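Local coordinates for protein kojibiose phosphorylase (Gut metagenome, PDB 6W0P) that belongs to glycoside hydrolase family 65 and is named as a kojibiose phosphorylase, a multidomain carbohydrate-active enzyme with a helical central catalytic domain, at residues H437-E450 with T508-F520. Sequence-based numbering, arbitrary orientation.
Sequences HKFMQNYGIEMLVE and TYKTDKILDKCGF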
ATOM      1  N   HIS A 437       2.652  29.120 -33.470  1.00 44.17           N
ATOM      2  CA  HIS A 437       4.022  28.730 -33.908  1.00 44.26           C
ATOM      3  C   HIS A 437       5.052  29.037 -32.814  1.00 44.74           C
ATOM      4  O   HIS A 437       5.903  28.165 -32.561  1.00 44.22           O
ATOM      5  CB  HIS A 437       4.385  29.419 -35.223  1.00 44.22           C
ATOM      6  CG  HIS A 437       5.459  28.718 -35.978  1.00 43.47           C
ATOM      7  ND1 HIS A 437       6.795  28.996 -35.784  1.00 43.43           N
ATOM      8  CD2 HIS A 437       5.397  27.757 -36.918  1.00 43.54           C
ATOM      9  CE1 HIS A 437       7.516  28.242 -36.582  1.00 43.84           C
ATOM     10  NE2 HIS A 437       6.684  27.474 -37.283  1.00 44.07           N
ATOM     11  N   LYS A 438       4.979  30.226 -32.208  1.00 46.54           N
ATOM     12  CA  LYS A 438       5.934  30.715 -31.177  1.00 48.85           C
ATOM     13  C   LYS A 438       5.870  29.855 -29.908  1.00 46.54           C
ATOM     14  O   LYS A 438       6.930  29.549 -29.353  1.00 46.15           O
ATOM     15  CB  LYS A 438       5.662  32.182 -30.850  1.00 52.16           C
ATOM     16  CG  LYS A 438       5.946  33.133 -32.002  1.00 57.55           C
ATOM     17  CD  LYS A 438       6.600  34.442 -31.586  1.00 61.56           C
ATOM     18  CE  LYS A 438       6.990  35.309 -32.773  1.00 64.81           C
ATOM     19  NZ  LYS A 438       8.447  35.598 -32.797  1.00 66.84           N
ATOM     20  N   PHE A 439       4.670  29.508 -29.437  1.00 45.35           N
ATOM     21  CA  PHE A 439       4.494  28.574 -28.304  1.00 42.99           C
ATOM     22  C   PHE A 439       5.223  27.260 -28.626  1.00 43.35           C
ATOM     23  O   PHE A 439       5.974  26.784 -27.757  1.00 43.77           O
ATOM     24  CB  PHE A 439       3.025  28.284 -27.995  1.00 42.33           C
ATOM     25  CG  PHE A 439       2.908  27.109 -27.067  1.00 40.77           C
ATOM     26  CD1 PHE A 439       3.257  27.236 -25.733  1.00 40.04           C
ATOM     27  CD2 PHE A 439       2.595  25.852 -27.558  1.00 40.13           C
ATOM     28  CE1 PHE A 439       3.233  26.138 -24.891  1.00 39.83           C
ATOM     29  CE2 PHE A 439       2.562  24.759 -26.706  1.00 40.34           C
ATOM     30  CZ  PHE A 439       2.888  24.900 -25.378  1.00 39.51           C
ATOM     31  N   MET A 440       5.011  26.682 -29.815  1.00 42.40           N
ATOM     32  CA  MET A 440       5.589  25.357 -30.156  1.00 43.21           C
ATOM     33  C   MET A 440       7.126  25.484 -30.184  1.00 44.10           C
ATOM     34  O   MET A 440       7.795  24.712 -29.468  1.00 43.63           O
ATOM     35  CB  MET A 440       5.042  24.826 -31.486  1.00 43.53           C
ATOM     36  CG  MET A 440       5.579  23.460 -31.897  1.00 44.88           C
ATOM     37  SD  MET A 440       5.193  22.105 -30.737  1.00 45.81           S
ATOM     38  CE  MET A 440       3.456  21.837 -31.089  1.00 44.98           C
ATOM     39  N   GLN A 441       7.672  26.466 -30.905  1.00 44.54           N
ATOM     40  CA  GLN A 441       9.143  26.681 -31.014  1.00 45.47           C
ATOM     41  C   GLN A 441       9.742  26.887 -29.616  1.00 44.21           C
ATOM     42  O   GLN A 441      10.682  26.178 -29.270  1.00 43.95           O
ATOM     43  CB  GLN A 441       9.448  27.886 -31.911  1.00 46.87           C
ATOM     44  CG  GLN A 441      10.938  28.117 -32.170  1.00 48.71           C
ATOM     45  CD  GLN A 441      11.628  26.932 -32.810  1.00 49.11           C
ATOM     46  OE1 GLN A 441      11.394  26.588 -33.972  1.00 50.07           O
ATOM     47  NE2 GLN A 441      12.493  26.289 -32.043  1.00 48.74           N
ATOM     48  N   ASN A 442       9.217  27.825 -28.834  1.00 44.39           N
ATOM     49  CA  ASN A 442       9.866  28.273 -27.572  1.00 45.40           C
ATOM     50  C   ASN A 442       9.650  27.243 -26.444  1.00 44.38           C
ATOM     51  O   ASN A 442      10.505  27.206 -25.545  1.00 43.72           O
ATOM     52  CB  ASN A 442       9.399  29.678 -27.177  1.00 45.78           C
ATOM     53  CG  ASN A 442       9.755  30.737 -28.196  1.00 46.01           C
ATOM     54  OD1 ASN A 442      10.526  30.474 -29.111  1.00 49.90           O
ATOM     55  ND2 ASN A 442       9.232  31.939 -28.028  1.00 44.58           N
ATOM     56  N   TYR A 443       8.585  26.421 -26.496  1.00 44.06           N
ATOM     57  CA  TYR A 443       8.137  25.559 -25.363  1.00 43.88           C
ATOM     58  C   TYR A 443       7.686  24.164 -25.817  1.00 42.49           C
ATOM     59  O   TYR A 443       8.165  23.168 -25.268  1.00 41.09           O
ATOM     60  CB  TYR A 443       7.025  26.267 -24.594  1.00 44.35           C
ATOM     61  CG  TYR A 443       7.427  27.621 -24.081  1.00 46.23           C
ATOM     62  CD1 TYR A 443       8.411  27.738 -23.115  1.00 47.26           C
ATOM     63  CD2 TYR A 443       6.874  28.783 -24.596  1.00 47.44           C
ATOM     64  CE1 TYR A 443       8.823  28.974 -22.647  1.00 47.73           C
ATOM     65  CE2 TYR A 443       7.266  30.028 -24.129  1.00 48.32           C
ATOM     66  CZ  TYR A 443       8.243  30.122 -23.153  1.00 48.65           C
ATOM     67  OH  TYR A 443       8.638  31.336 -22.671  1.00 49.56           O
ATOM     68  N   GLY A 444       6.765  24.100 -26.777  1.00 42.49           N
ATOM     69  CA  GLY A 444       6.020  22.881 -27.148  1.00 41.74           C
ATOM     70  C   GLY A 444       6.924  21.721 -27.495  1.00 40.39           C
ATOM     71  O   GLY A 444       6.779  20.656 -26.895  1.00 40.81           O
ATOM     72  N   ILE A 445       7.830  21.929 -28.438  1.00 39.80           N
ATOM     73  CA  ILE A 445       8.744  20.878 -28.960  1.00 38.24           C
ATOM     74  C   ILE A 445       9.500  20.272 -27.778  1.00 36.98           C
ATOM     75  O   ILE A 445       9.512  19.053 -27.664  1.00 35.32           O
ATOM     76  CB  ILE A 445       9.673  21.471 -30.031  1.00 39.02           C
ATOM     77  CG1 ILE A 445       8.862  22.088 -31.172  1.00 39.29           C
ATOM     78  CG2 ILE A 445      10.671  20.425 -30.528  1.00 39.54           C
ATOM     79  CD1 ILE A 445       9.685  22.911 -32.146  1.00 40.20           C
ATOM     80  N   GLU A 446      10.075  21.108 -26.910  1.00 37.17           N
ATOM     81  CA  GLU A 446      10.847  20.638 -25.736  1.00 37.82           C
ATOM     82  C   GLU A 446       9.985  19.676 -24.898  1.00 37.74           C
ATOM     83  O   GLU A 446      10.476  18.562 -24.591  1.00 38.18           O
ATOM     84  CB  GLU A 446      11.342  21.807 -24.890  1.00 38.37           C
ATOM     85  CG  GLU A 446      12.343  21.344 -23.844  1.00 38.99           C
ATOM     86  CD  GLU A 446      12.769  22.403 -22.855  1.00 40.48           C
ATOM     87  OE1 GLU A 446      12.548  23.589 -23.149  1.00 41.87           O
ATOM     88  OE2 GLU A 446      13.300  22.034 -21.784  1.00 42.20           O
ATOM     89  N   MET A 447       8.759  20.092 -24.556  1.00 37.41           N
ATOM     90  CA  MET A 447       7.790  19.301 -23.750  1.00 37.24           C
ATOM     91  C   MET A 447       7.488  17.983 -24.456  1.00 37.42           C
ATOM     92  O   MET A 447       7.393  16.965 -23.751  1.00 37.05           O
ATOM     93  CB  MET A 447       6.473  20.050 -23.551  1.00 36.55           C
ATOM     94  CG  MET A 447       6.636  21.278 -22.718  1.00 36.13           C
ATOM     95  SD  MET A 447       5.162  22.271 -22.728  1.00 35.35           S
ATOM     96  CE  MET A 447       4.285  21.502 -21.364  1.00 35.15           C
ATOM     97  N   LEU A 448       7.335  18.008 -25.782  1.00 37.56           N
ATOM     98  CA  LEU A 448       6.956  16.804 -26.568  1.00 37.89           C
ATOM     99  C   LEU A 448       8.139  15.817 -26.617  1.00 39.14           C
ATOM    100  O   LEU A 448       7.891  14.569 -26.569  1.00 39.52           O
ATOM    101  CB  LEU A 448       6.533  17.221 -27.974  1.00 38.58           C
ATOM    102  CG  LEU A 448       5.221  18.001 -28.082  1.00 38.68           C
ATOM    103  CD1 LEU A 448       4.923  18.313 -29.545  1.00 39.14           C
ATOM    104  CD2 LEU A 448       4.052  17.231 -27.462  1.00 38.09           C
ATOM    105  N   VAL A 449       9.379  16.320 -26.731  1.00 38.23           N
ATOM    106  CA  VAL A 449      10.590  15.449 -26.813  1.00 37.53           C
ATOM    107  C   VAL A 449      10.767  14.789 -25.445  1.00 36.60           C
ATOM    108  O   VAL A 449      10.981  13.574 -25.395  1.00 35.22           O
ATOM    109  CB  VAL A 449      11.837  16.232 -27.275  1.00 37.73           C
ATOM    110  CG1 VAL A 449      13.136  15.478 -26.996  1.00 37.25           C
ATOM    111  CG2 VAL A 449      11.732  16.586 -28.749  1.00 37.68           C
ATOM    112  N   GLU A 450      10.649  15.576 -24.375  1.00 36.83           N
ATOM    113  CA  GLU A 450      10.814  15.061 -22.992  1.00 37.04           C
ATOM    114  C   GLU A 450       9.747  13.996 -22.708  1.00 35.42           C
ATOM    115  O   GLU A 450      10.129  12.952 -22.152  1.00 35.56           O
ATOM    116  CB  GLU A 450      10.775  16.190 -21.956  1.00 37.68           C
ATOM    117  CG  GLU A 450      11.955  17.148 -22.062  1.00 38.99           C
ATOM    118  CD  GLU A 450      13.338  16.580 -21.762  1.00 39.69           C
ATOM    119  OE1 GLU A 450      13.427  15.407 -21.336  1.00 39.21           O
ATOM    120  OE2 GLU A 450      14.329  17.311 -21.995  1.00 41.59           O
ATOM    121  N   THR A 508       9.740  24.691 -40.848  1.00 54.98           N
ATOM    122  CA  THR A 508       9.462  26.049 -40.299  1.00 54.03           C
ATOM    123  C   THR A 508       9.829  26.091 -38.808  1.00 51.70           C
ATOM    124  O   THR A 508       9.900  27.200 -38.270  1.00 50.47           O
ATOM    125  CB  THR A 508       8.026  26.530 -40.568  1.00 54.58           C
ATOM    126  OG1 THR A 508       7.118  25.765 -39.772  1.00 55.08           O
ATOM    127  CG2 THR A 508       7.628  26.447 -42.029  1.00 54.00           C
ATOM    128  N   TYR A 509      10.067  24.939 -38.173  1.00 51.81           N
ATOM    129  CA  TYR A 509      10.576  24.843 -36.775  1.00 51.85           C
ATOM    130  C   TYR A 509      12.053  24.450 -36.821  1.00 53.94           C
ATOM    131  O   TYR A 509      12.414  23.594 -37.631  1.00 51.93           O
ATOM    132  CB  TYR A 509       9.784  23.832 -35.934  1.00 49.61           C
ATOM    133  CG  TYR A 509       8.336  24.197 -35.693  1.00 47.91           C
ATOM    134  CD1 TYR A 509       7.979  25.214 -34.822  1.00 46.86           C
ATOM    135  CD2 TYR A 509       7.310  23.509 -36.322  1.00 46.87           C
ATOM    136  CE1 TYR A 509       6.649  25.544 -34.604  1.00 45.81           C
ATOM    137  CE2 TYR A 509       5.975  23.826 -36.111  1.00 44.72           C
ATOM    138  CZ  TYR A 509       5.642  24.852 -35.257  1.00 44.23           C
ATOM    139  OH  TYR A 509       4.330  25.178 -35.079  1.00 43.55           O
ATOM    140  N   LYS A 510      12.866  25.060 -35.958  1.00 58.28           N
ATOM    141  CA  LYS A 510      14.298  24.714 -35.782  1.00 63.74           C
ATOM    142  C   LYS A 510      14.399  23.768 -34.585  1.00 63.26           C
ATOM    143  O   LYS A 510      14.165  24.217 -33.448  1.00 61.16           O
ATOM    144  CB  LYS A 510      15.152  25.980 -35.642  1.00 67.74           C
ATOM    145  CG  LYS A 510      14.993  26.997 -36.775  1.00 71.25           C
ATOM    146  CD  LYS A 510      15.294  26.462 -38.186  1.00 73.86           C
ATOM    147  CE  LYS A 510      14.978  27.447 -39.297  1.00 74.96           C
ATOM    148  NZ  LYS A 510      13.517  27.690 -39.420  1.00 75.10           N
ATOM    149  N   THR A 511      14.704  22.506 -34.875  1.00 65.51           N
ATOM    150  CA  THR A 511      14.690  21.361 -33.939  1.00 67.75           C
ATOM    151  C   THR A 511      16.123  20.846 -33.768  1.00 74.37           C
ATOM    152  O   THR A 511      16.303  19.622 -33.885  1.00 82.04           O
ATOM    153  CB  THR A 511      13.753  20.272 -34.481  1.00 68.25           C
ATOM    154  OG1 THR A 511      14.338  19.739 -35.673  1.00 66.48           O
ATOM    155  CG2 THR A 511      12.358  20.785 -34.782  1.00 66.87           C
ATOM    156  N   ASP A 512      17.092  21.738 -33.514  1.00 74.09           N
ATOM    157  CA  ASP A 512      18.540  21.404 -33.417  1.00 71.98           C
ATOM    158  C   ASP A 512      19.012  21.595 -31.974  1.00 67.55           C
ATOM    159  O   ASP A 512      19.390  20.609 -31.340  1.00 65.39           O
ATOM    160  CB  ASP A 512      19.368  22.267 -34.375  1.00 76.80           C
ATOM    161  CG  ASP A 512      19.630  21.636 -35.735  1.00 78.46           C
ATOM    162  OD1 ASP A 512      19.723  22.397 -36.720  1.00 80.78           O
ATOM    163  OD2 ASP A 512      19.748  20.396 -35.801  1.00 78.30           O
ATOM    164  N   LYS A 513      18.970  22.831 -31.480  1.00 66.07           N
ATOM    165  CA  LYS A 513      19.394  23.193 -30.104  1.00 66.21           C
ATOM    166  C   LYS A 513      18.457  22.518 -29.086  1.00 64.11           C
ATOM    167  O   LYS A 513      18.912  22.282 -27.945  1.00 64.20           O
ATOM    168  CB  LYS A 513      19.414  24.716 -29.930  1.00 68.20           C
ATOM    169  CG  LYS A 513      20.358  25.484 -30.852  1.00 70.87           C
ATOM    170  CD  LYS A 513      21.804  25.477 -30.395  1.00 71.90           C
ATOM    171  CE  LYS A 513      22.782  25.761 -31.520  1.00 73.79           C
ATOM    172  NZ  LYS A 513      24.180  25.458 -31.128  1.00 74.05           N
ATOM    173  N   ILE A 514      17.206  22.212 -29.467  1.00 59.70           N
ATOM    174  CA  ILE A 514      16.192  21.598 -28.555  1.00 56.18           C
ATOM    175  C   ILE A 514      16.517  20.107 -28.398  1.00 53.98           C
ATOM    176  O   ILE A 514      16.680  19.660 -27.231  1.00 49.32           O
ATOM    177  CB  ILE A 514      14.747  21.855 -29.039  1.00 54.20           C
ATOM    178  CG1 ILE A 514      14.379  23.333 -28.898  1.00 54.49           C
ATOM    179  CG2 ILE A 514      13.757  20.967 -28.293  1.00 54.42           C
ATOM    180  CD1 ILE A 514      13.195  23.770 -29.731  1.00 54.22           C
ATOM    181  N   LEU A 515      16.629  19.374 -29.509  1.00 54.01           N
ATOM    182  CA  LEU A 515      16.949  17.920 -29.475  1.00 56.06           C
ATOM    183  C   LEU A 515      18.289  17.708 -28.750  1.00 58.46           C
ATOM    184  O   LEU A 515      18.369  16.781 -27.900  1.00 57.42           O
ATOM    185  CB  LEU A 515      16.980  17.339 -30.895  1.00 56.67           C
ATOM    186  CG  LEU A 515      15.627  17.210 -31.600  1.00 57.52           C
ATOM    187  CD1 LEU A 515      15.774  16.571 -32.973  1.00 57.76           C
ATOM    188  CD2 LEU A 515      14.634  16.407 -30.780  1.00 57.09           C
ATOM    189  N   ASP A 516      19.296  18.538 -29.044  1.00 59.20           N
ATOM    190  CA  ASP A 516      20.626  18.467 -28.386  1.00 60.39           C
ATOM    191  C   ASP A 516      20.455  18.667 -26.876  1.00 58.18           C
ATOM    192  O   ASP A 516      20.957  17.830 -26.120  1.00 56.54           O
ATOM    193  CB  ASP A 516      21.609  19.494 -28.954  1.00 63.61           C
ATOM    194  CG  ASP A 516      23.049  19.142 -28.643  1.00 65.88           C
ATOM    195  OD1 ASP A 516      23.558  18.203 -29.281  1.00 68.85           O
ATOM    196  OD2 ASP A 516      23.633  19.776 -27.736  1.00 67.83           O
ATOM    197  N   LYS A 517      19.768  19.729 -26.452  1.00 58.62           N
ATOM    198  CA  LYS A 517      19.591  20.084 -25.012  1.00 59.00           C
ATOM    199  C   LYS A 517      18.865  18.947 -24.272  1.00 57.36           C
ATOM    200  O   LYS A 517      19.178  18.719 -23.079  1.00 55.91           O
ATOM    201  CB  LYS A 517      18.815  21.401 -24.892  1.00 61.23           C
ATOM    202  CG  LYS A 517      18.571  21.912 -23.473  1.00 63.39           C
ATOM    203  CD  LYS A 517      17.148  22.417 -23.230  1.00 64.57           C
ATOM    204  CE  LYS A 517      16.952  23.036 -21.856  1.00 65.05           C
ATOM    205  NZ  LYS A 517      15.930  24.111 -21.864  1.00 65.23           N
ATOM    206  N   CYS A 518      17.930  18.272 -24.953  1.00 55.38           N
ATOM    207  CA  CYS A 518      17.086  17.173 -24.411  1.00 54.18           C
ATOM    208  C   CYS A 518      17.814  15.821 -24.467  1.00 54.05           C
ATOM    209  O   CYS A 518      17.310  14.878 -23.819  1.00 53.34           O
ATOM    210  CB  CYS A 518      15.778  17.058 -25.182  1.00 53.16           C
ATOM    211  SG  CYS A 518      14.707  18.500 -24.980  1.00 53.02           S
ATOM    212  N   GLY A 519      18.927  15.729 -25.209  1.00 53.09           N
ATOM    213  CA  GLY A 519      19.664  14.476 -25.462  1.00 52.39           C
ATOM    214  C   GLY A 519      18.900  13.536 -26.377  1.00 52.13           C
ATOM    215  O   GLY A 519      18.893  12.327 -26.121  1.00 51.83           O
ATOM    216  N   PHE A 520      18.249  14.059 -27.413  1.00 51.93           N
ATOM    217  CA  PHE A 520      17.411  13.233 -28.316  1.00 51.30           C
ATOM    218  C   PHE A 520      18.176  13.057 -29.628  1.00 51.69           C
ATOM    219  O   PHE A 520      18.228  14.015 -30.429  1.00 50.98           O
ATOM    220  CB  PHE A 520      16.017  13.849 -28.483  1.00 49.96           C
ATOM    221  CG  PHE A 520      14.933  12.870 -28.859  1.00 49.84           C
ATOM    222  CD1 PHE A 520      14.483  11.932 -27.944  1.00 50.11           C
ATOM    223  CD2 PHE A 520      14.334  12.895 -30.111  1.00 51.08           C
ATOM    224  CE1 PHE A 520      13.479  11.033 -28.275  1.00 49.14           C
ATOM    225  CE2 PHE A 520      13.320  12.002 -30.433  1.00 50.31           C
ATOM    226  CZ  PHE A 520      12.903  11.066 -29.520  1.00 49.10           C
TER
HETATM  227  O   HOH W   1      10.399  28.908 -35.476  1.00 49.18           O
HETATM  228  O   HOH W   2      14.830  23.802 -19.677  1.00 55.52           O
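The Y509 ring is sandwiched between two side chains of helix 437-450. The H437 ring lies over one face of the Y509 ring as an offset stack, centroids 3.9 Å apart and planes at 6°. M440 covers the opposite face, its CG in a CH-pi contact 4.0 Å from the Y509 ring centroid, while H437 O and Q441 OE1 sit at the Y509 edge. At the edge of the H437 ring, NE2 donates to T508 OG1 at 3.1 Å, nearly in the imidazole plane, and T508 OG1 is also bonded to D506. Next along the helix, the Q441 carboxamide reads the backbone of K510 as a pair: OE1 takes K510 N at 2.9 Å, and NE2 gives to K510 O at 3.0 Å. A bend at chi2 (58°) turns the Q441 amide so that it meets both the N-H and the C=O of K510, and a water donates to OE1 as well. Within the (alpha/alpha)6-barrel catalytic domain of this family 65 enzyme, the loop 508-512 leads into the short helix 513-518, which crosses helix 437-450 at -40° and closes with a Schellman motif at G519. Here the contact turns apolar. I514 CG2 meets I445 CG2, and V449 divides its branches: CG2 goes to L515 CD2 at 3.5 Å, whereas CG1 touches both C518 CB and F520 CB. Near the C-terminal end of helix 513-518, K517 NZ forms a salt bridge with E446 OE2, the hydrogen bond in it long and weak at 3.4 Å; Y376 holds E446 OE1. E450 brings OE2 against C518 CB and pairs through OE1 with K453, whose ammonium also binds C518 O.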